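Local coordinates for hypothetical protein (Bacteroides caccae, PDB 4M8R) that is of unknown function but pairs an N-terminal Ig-like domain with a WD40-like domain of the beta-propeller clan, at residues A[120-131]-A[142-152]. Residues are numbered along the deposited sequence; the frame is centred on the assembly and turned at random.
Sequences YGINETDKTIER and KTWDMSAHPDF
The carbonyl oxygen of Ile129 is approached by three groups: the backbone N of Trp144 donates to Ile129 O at 2.9 Å, in the carbonyl plane, the CA hydrogen of Thr143 adds a weaker contact (Thr143 CA to Ile129 O 3.4 Å), and the indole presents its edge, with CE3 of Trp144 3.6 Å from Ile129 O. The amide of Ile129 returns a bond to Trp144 O, completing a hydrogen-bonded antiparallel pair. Arg131 N to Lys142 O and Met146 N to Lys127 O flank this pair and carry the bonding past both ends of strand 143-145; the Met146 donor stands 32° out of the carbonyl plane of Lys127.

On the buried face, where Leu164 and Trp186 also pack, the selenomethionine Met146 crosses two isoleucines at about a right angle, its SE 3.5 Å from Ile129 CD1 and 3.7 Å from Ile122 CG2. A bend at its last torsion (chi3 63°) turns CE toward Glu124. Trp144 meets Tyr120 obliquely, planes at 65°, and its NE1 bonds to Phe181 O beyond the hairpin. On the opposite face, Thr143 CG2 packs 3.6 Å from Thr128 CB.

At the G1 bulge, where Lys127 and Thr128 both face Asn123, Lys127 NZ forms a salt bridge with Glu124 OE1 at 3.0 Å. Pro150 O is only a weak second acceptor, so the Met146 amide and selenomethionine packing chiefly tie this turn to residues 146-152 in the propeller-blade-like sheet.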
loop_
_atom_site.group_PDB
_atom_site.type_symbol
_atom_site.label_atom_id
_atom_site.label_comp_id
_atom_site.label_asym_id
_atom_site.label_seq_id
_atom_site.Cartn_x
_atom_site.Cartn_y
_atom_site.Cartn_z
ATOM N N TYR A 120 -26.250 -4.579 -14.942
ATOM C CA TYR A 120 -26.990 -5.800 -15.245
ATOM C C TYR A 120 -28.400 -5.716 -14.682
ATOM O O TYR A 120 -28.595 -5.243 -13.568
ATOM C CB TYR A 120 -26.281 -7.011 -14.640
ATOM C CG TYR A 120 -24.866 -7.212 -15.124
ATOM C CD1 TYR A 120 -23.808 -6.520 -14.545
ATOM C CD2 TYR A 120 -24.582 -8.098 -16.160
ATOM C CE1 TYR A 120 -22.510 -6.699 -14.987
ATOM C CE2 TYR A 120 -23.285 -8.285 -16.610
ATOM C CZ TYR A 120 -22.253 -7.581 -16.021
ATOM O OH TYR A 120 -20.963 -7.766 -16.465
ATOM N N GLY A 121 -29.378 -6.185 -15.451
ATOM C CA GLY A 121 -30.775 -6.203 -15.017
ATOM C C GLY A 121 -31.307 -7.617 -14.854
ATOM O O GLY A 121 -30.901 -8.528 -15.582
ATOM N N ILE A 122 -32.231 -7.793 -13.913
ATOM C CA ILE A 122 -32.903 -9.080 -13.711
ATOM C C ILE A 122 -34.169 -9.134 -14.569
ATOM O O ILE A 122 -35.103 -8.362 -14.346
ATOM C CB ILE A 122 -33.325 -9.300 -12.239
ATOM C CG1 ILE A 122 -32.215 -8.888 -11.264
ATOM C CG2 ILE A 122 -33.722 -10.754 -12.014
ATOM C CD1 ILE A 122 -30.915 -9.634 -11.436
ATOM N N ASN A 123 -34.196 -10.038 -15.547
ATOM C CA ASN A 123 -35.374 -10.221 -16.390
ATOM C C ASN A 123 -36.252 -11.340 -15.831
ATOM O O ASN A 123 -35.945 -12.522 -15.995
ATOM C CB ASN A 123 -34.965 -10.530 -17.829
ATOM C CG ASN A 123 -36.131 -10.473 -18.792
ATOM O OD1 ASN A 123 -36.650 -11.504 -19.217
ATOM N ND2 ASN A 123 -36.565 -9.263 -19.127
ATOM N N GLU A 124 -37.336 -10.962 -15.159
ATOM C CA GLU A 124 -38.218 -11.938 -14.523
ATOM C C GLU A 124 -39.117 -12.676 -15.516
ATOM O O GLU A 124 -39.665 -13.720 -15.184
ATOM C CB GLU A 124 -39.075 -11.272 -13.438
ATOM C CG GLU A 124 -38.285 -10.695 -12.267
ATOM C CD GLU A 124 -37.530 -11.743 -11.459
ATOM O OE1 GLU A 124 -37.704 -12.958 -11.699
ATOM O OE2 GLU A 124 -36.746 -11.346 -10.574
ATOM N N THR A 125 -39.273 -12.141 -16.725
ATOM C CA THR A 125 -40.043 -12.826 -17.762
ATOM C C THR A 125 -39.286 -14.061 -18.262
ATOM O O THR A 125 -39.808 -15.176 -18.209
ATOM C CB THR A 125 -40.357 -11.892 -18.949
ATOM O OG1 THR A 125 -40.984 -10.700 -18.466
ATOM C CG2 THR A 125 -41.285 -12.573 -19.950
ATOM N N ASP A 126 -38.055 -13.858 -18.728
ATOM C CA ASP A 126 -37.248 -14.951 -19.280
ATOM C C ASP A 126 -36.430 -15.682 -18.217
ATOM O O ASP A 126 -35.791 -16.692 -18.521
ATOM C CB ASP A 126 -36.295 -14.425 -20.357
ATOM C CG ASP A 126 -37.019 -13.740 -21.505
ATOM O OD1 ASP A 126 -38.190 -13.325 -21.337
ATOM O OD2 ASP A 126 -36.403 -13.606 -22.578
ATOM N N LYS A 127 -36.454 -15.175 -16.981
ATOM C CA LYS A 127 -35.596 -15.675 -15.899
ATOM C C LYS A 127 -34.127 -15.667 -16.329
ATOM O O LYS A 127 -33.491 -16.714 -16.465
ATOM C CB LYS A 127 -36.035 -17.071 -15.437
ATOM C CG LYS A 127 -37.459 -17.135 -14.904
ATOM C CD LYS A 127 -37.647 -16.275 -13.662
ATOM C CE LYS A 127 -39.044 -16.432 -13.076
ATOM N NZ LYS A 127 -39.246 -15.559 -11.887
ATOM N N THR A 128 -33.611 -14.458 -16.544
ATOM C CA THR A 128 -32.247 -14.251 -17.016
ATOM C C THR A 128 -31.636 -12.988 -16.421
ATOM O O THR A 128 -32.342 -12.022 -16.130
ATOM C CB THR A 128 -32.201 -14.103 -18.551
ATOM O OG1 THR A 128 -33.135 -13.101 -18.968
ATOM C CG2 THR A 128 -32.534 -15.412 -19.241
ATOM N N ILE A 129 -30.319 -13.011 -16.242
ATOM C CA ILE A 129 -29.544 -11.809 -15.956
ATOM C C ILE A 129 -29.110 -11.239 -17.297
ATOM O O ILE A 129 -28.524 -11.953 -18.103
ATOM C CB ILE A 129 -28.272 -12.126 -15.148
ATOM C CG1 ILE A 129 -28.610 -12.893 -13.869
ATOM C CG2 ILE A 129 -27.510 -10.846 -14.820
ATOM C CD1 ILE A 129 -29.483 -12.126 -12.907
ATOM N N GLU A 130 -29.400 -9.963 -17.532
ATOM C CA GLU A 130 -29.067 -9.317 -18.800
ATOM C C GLU A 130 -28.095 -8.173 -18.580
ATOM O O GLU A 130 -28.266 -7.392 -17.647
ATOM C CB GLU A 130 -30.333 -8.766 -19.466
ATOM C CG GLU A 130 -31.243 -9.826 -20.071
ATOM C CD GLU A 130 -32.460 -9.246 -20.773
ATOM O OE1 GLU A 130 -32.697 -8.019 -20.683
ATOM O OE2 GLU A 130 -33.190 -10.030 -21.417
ATOM N N ARG A 131 -27.091 -8.058 -19.447
ATOM C CA ARG A 131 -26.208 -6.896 -19.417
ATOM C C ARG A 131 -26.913 -5.721 -20.069
ATOM O O ARG A 131 -27.138 -5.728 -21.271
ATOM C CB ARG A 131 -24.898 -7.174 -20.141
ATOM C CG ARG A 131 -23.907 -6.022 -20.053
ATOM C CD ARG A 131 -22.565 -6.422 -20.625
ATOM N NE ARG A 131 -22.672 -6.666 -22.059
ATOM C CZ ARG A 131 -21.927 -7.530 -22.745
ATOM N NH1 ARG A 131 -20.999 -8.269 -22.139
ATOM N NH2 ARG A 131 -22.120 -7.661 -24.056
ATOM N N LYS A 142 -24.047 -11.524 -23.598
ATOM C CA LYS A 142 -25.047 -10.587 -23.052
ATOM C C LYS A 142 -25.988 -11.119 -21.965
ATOM O O LYS A 142 -26.484 -10.335 -21.152
ATOM C CB LYS A 142 -25.924 -10.036 -24.185
ATOM C CG LYS A 142 -25.183 -9.265 -25.261
ATOM C CD LYS A 142 -26.161 -8.551 -26.187
ATOM C CE LYS A 142 -25.468 -8.008 -27.428
ATOM N NZ LYS A 142 -24.344 -7.084 -27.104
ATOM N N THR A 143 -26.252 -12.426 -21.962
ATOM C CA THR A 143 -27.315 -13.005 -21.125
ATOM C C THR A 143 -26.841 -14.228 -20.340
ATOM O O THR A 143 -26.031 -15.008 -20.830
ATOM C CB THR A 143 -28.544 -13.373 -21.989
ATOM O OG1 THR A 143 -29.041 -12.181 -22.599
ATOM C CG2 THR A 143 -29.655 -13.997 -21.155
ATOM N N TRP A 144 -27.352 -14.383 -19.118
ATOM C CA TRP A 144 -27.074 -15.565 -18.291
ATOM C C TRP A 144 -28.379 -16.186 -17.801
ATOM O O TRP A 144 -29.287 -15.476 -17.359
ATOM C CB TRP A 144 -26.205 -15.203 -17.084
ATOM C CG TRP A 144 -24.794 -14.856 -17.423
ATOM C CD1 TRP A 144 -23.708 -15.674 -17.340
ATOM C CD2 TRP A 144 -24.312 -13.594 -17.892
ATOM N NE1 TRP A 144 -22.573 -15.001 -17.728
ATOM C CE2 TRP A 144 -22.915 -13.721 -18.073
ATOM C CE3 TRP A 144 -24.923 -12.366 -18.184
ATOM C CZ2 TRP A 144 -22.121 -12.671 -18.530
ATOM C CZ3 TRP A 144 -24.134 -11.322 -18.642
ATOM C CH2 TRP A 144 -22.743 -11.481 -18.807
ATOM N N ASP A 145 -28.459 -17.512 -17.877
ATOM C CA ASP A 145 -29.673 -18.236 -17.524
ATOM C C ASP A 145 -29.815 -18.314 -16.007
ATOM O O ASP A 145 -28.890 -18.739 -15.315
ATOM C CB ASP A 145 -29.638 -19.640 -18.135
ATOM C CG ASP A 145 -30.844 -20.482 -17.760
ATOM O OD1 ASP A 145 -31.925 -19.923 -17.457
ATOM O OD2 ASP A 145 -30.701 -21.721 -17.780
HETATM N N MSE A 146 -30.980 -17.912 -15.504
HETATM C CA MSE A 146 -31.217 -17.809 -14.070
HETATM C C MSE A 146 -32.224 -18.822 -13.602
HETATM O O MSE A 146 -32.787 -18.683 -12.515
HETATM C CB MSE A 146 -31.730 -16.396 -13.814
HETATM C CG MSE A 146 -31.300 -15.851 -12.457
HETATM SE SE MSE A 146 -32.229 -14.150 -12.078
HETATM C CE MSE A 146 -34.087 -14.781 -12.013
ATOM N N SER A 147 -32.448 -19.868 -14.399
ATOM C CA SER A 147 -33.555 -20.804 -14.154
ATOM C C SER A 147 -33.287 -21.822 -13.042
ATOM O O SER A 147 -34.222 -22.430 -12.527
ATOM C CB SER A 147 -33.929 -21.536 -15.446
ATOM O OG SER A 147 -32.835 -22.285 -15.942
ATOM N N ALA A 148 -32.022 -22.021 -12.684
ATOM C CA ALA A 148 -31.675 -22.862 -11.538
ATOM C C ALA A 148 -32.112 -22.202 -10.226
ATOM O O ALA A 148 -32.470 -22.889 -9.271
ATOM C CB ALA A 148 -30.180 -23.148 -11.521
ATOM N N HIS A 149 -32.071 -20.870 -10.180
ATOM C CA HIS A 149 -32.568 -20.105 -9.033
ATOM C C HIS A 149 -33.415 -18.930 -9.533
ATOM O O HIS A 149 -32.985 -17.778 -9.471
ATOM C CB HIS A 149 -31.405 -19.610 -8.163
ATOM C CG HIS A 149 -30.611 -20.714 -7.540
ATOM N ND1 HIS A 149 -31.120 -21.534 -6.555
ATOM C CD2 HIS A 149 -29.346 -21.142 -7.769
ATOM C CE1 HIS A 149 -30.202 -22.418 -6.205
ATOM N NE2 HIS A 149 -29.117 -22.201 -6.925
ATOM N N PRO A 150 -34.635 -19.219 -10.021
ATOM C CA PRO A 150 -35.474 -18.181 -10.626
ATOM C C PRO A 150 -35.923 -17.102 -9.646
ATOM O O PRO A 150 -36.322 -16.025 -10.068
ATOM C CB PRO A 150 -36.679 -18.962 -11.155
ATOM C CG PRO A 150 -36.747 -20.183 -10.308
ATOM C CD PRO A 150 -35.331 -20.517 -9.940
ATOM N N ASP A 151 -35.844 -17.400 -8.353
ATOM C CA ASP A 151 -36.233 -16.463 -7.298
ATOM C C ASP A 151 -35.063 -15.594 -6.809
ATOM O O ASP A 151 -35.172 -14.950 -5.761
ATOM C CB ASP A 151 -36.846 -17.234 -6.116
ATOM C CG ASP A 151 -35.904 -18.299 -5.543
ATOM O OD1 ASP A 151 -35.102 -18.884 -6.311
ATOM O OD2 ASP A 151 -35.977 -18.558 -4.324
ATOM N N PHE A 152 -33.964 -15.572 -7.567
ATOM C CA PHE A 152 -32.755 -14.829 -7.198
ATOM C C PHE A 152 -33.113 -13.398 -6.834
ATOM O O PHE A 152 -33.800 -12.710 -7.581
ATOM C CB PHE A 152 -31.741 -14.861 -8.349
ATOM C CG PHE A 152 -30.313 -14.576 -7.943
ATOM C CD1 PHE A 152 -29.763 -15.117 -6.786
ATOM C CD2 PHE A 152 -29.492 -13.814 -8.766
ATOM C CE1 PHE A 152 -28.445 -14.868 -6.442
ATOM C CE2 PHE A 152 -28.171 -13.568 -8.430
ATOM C CZ PHE A 152 -27.648 -14.095 -7.265
#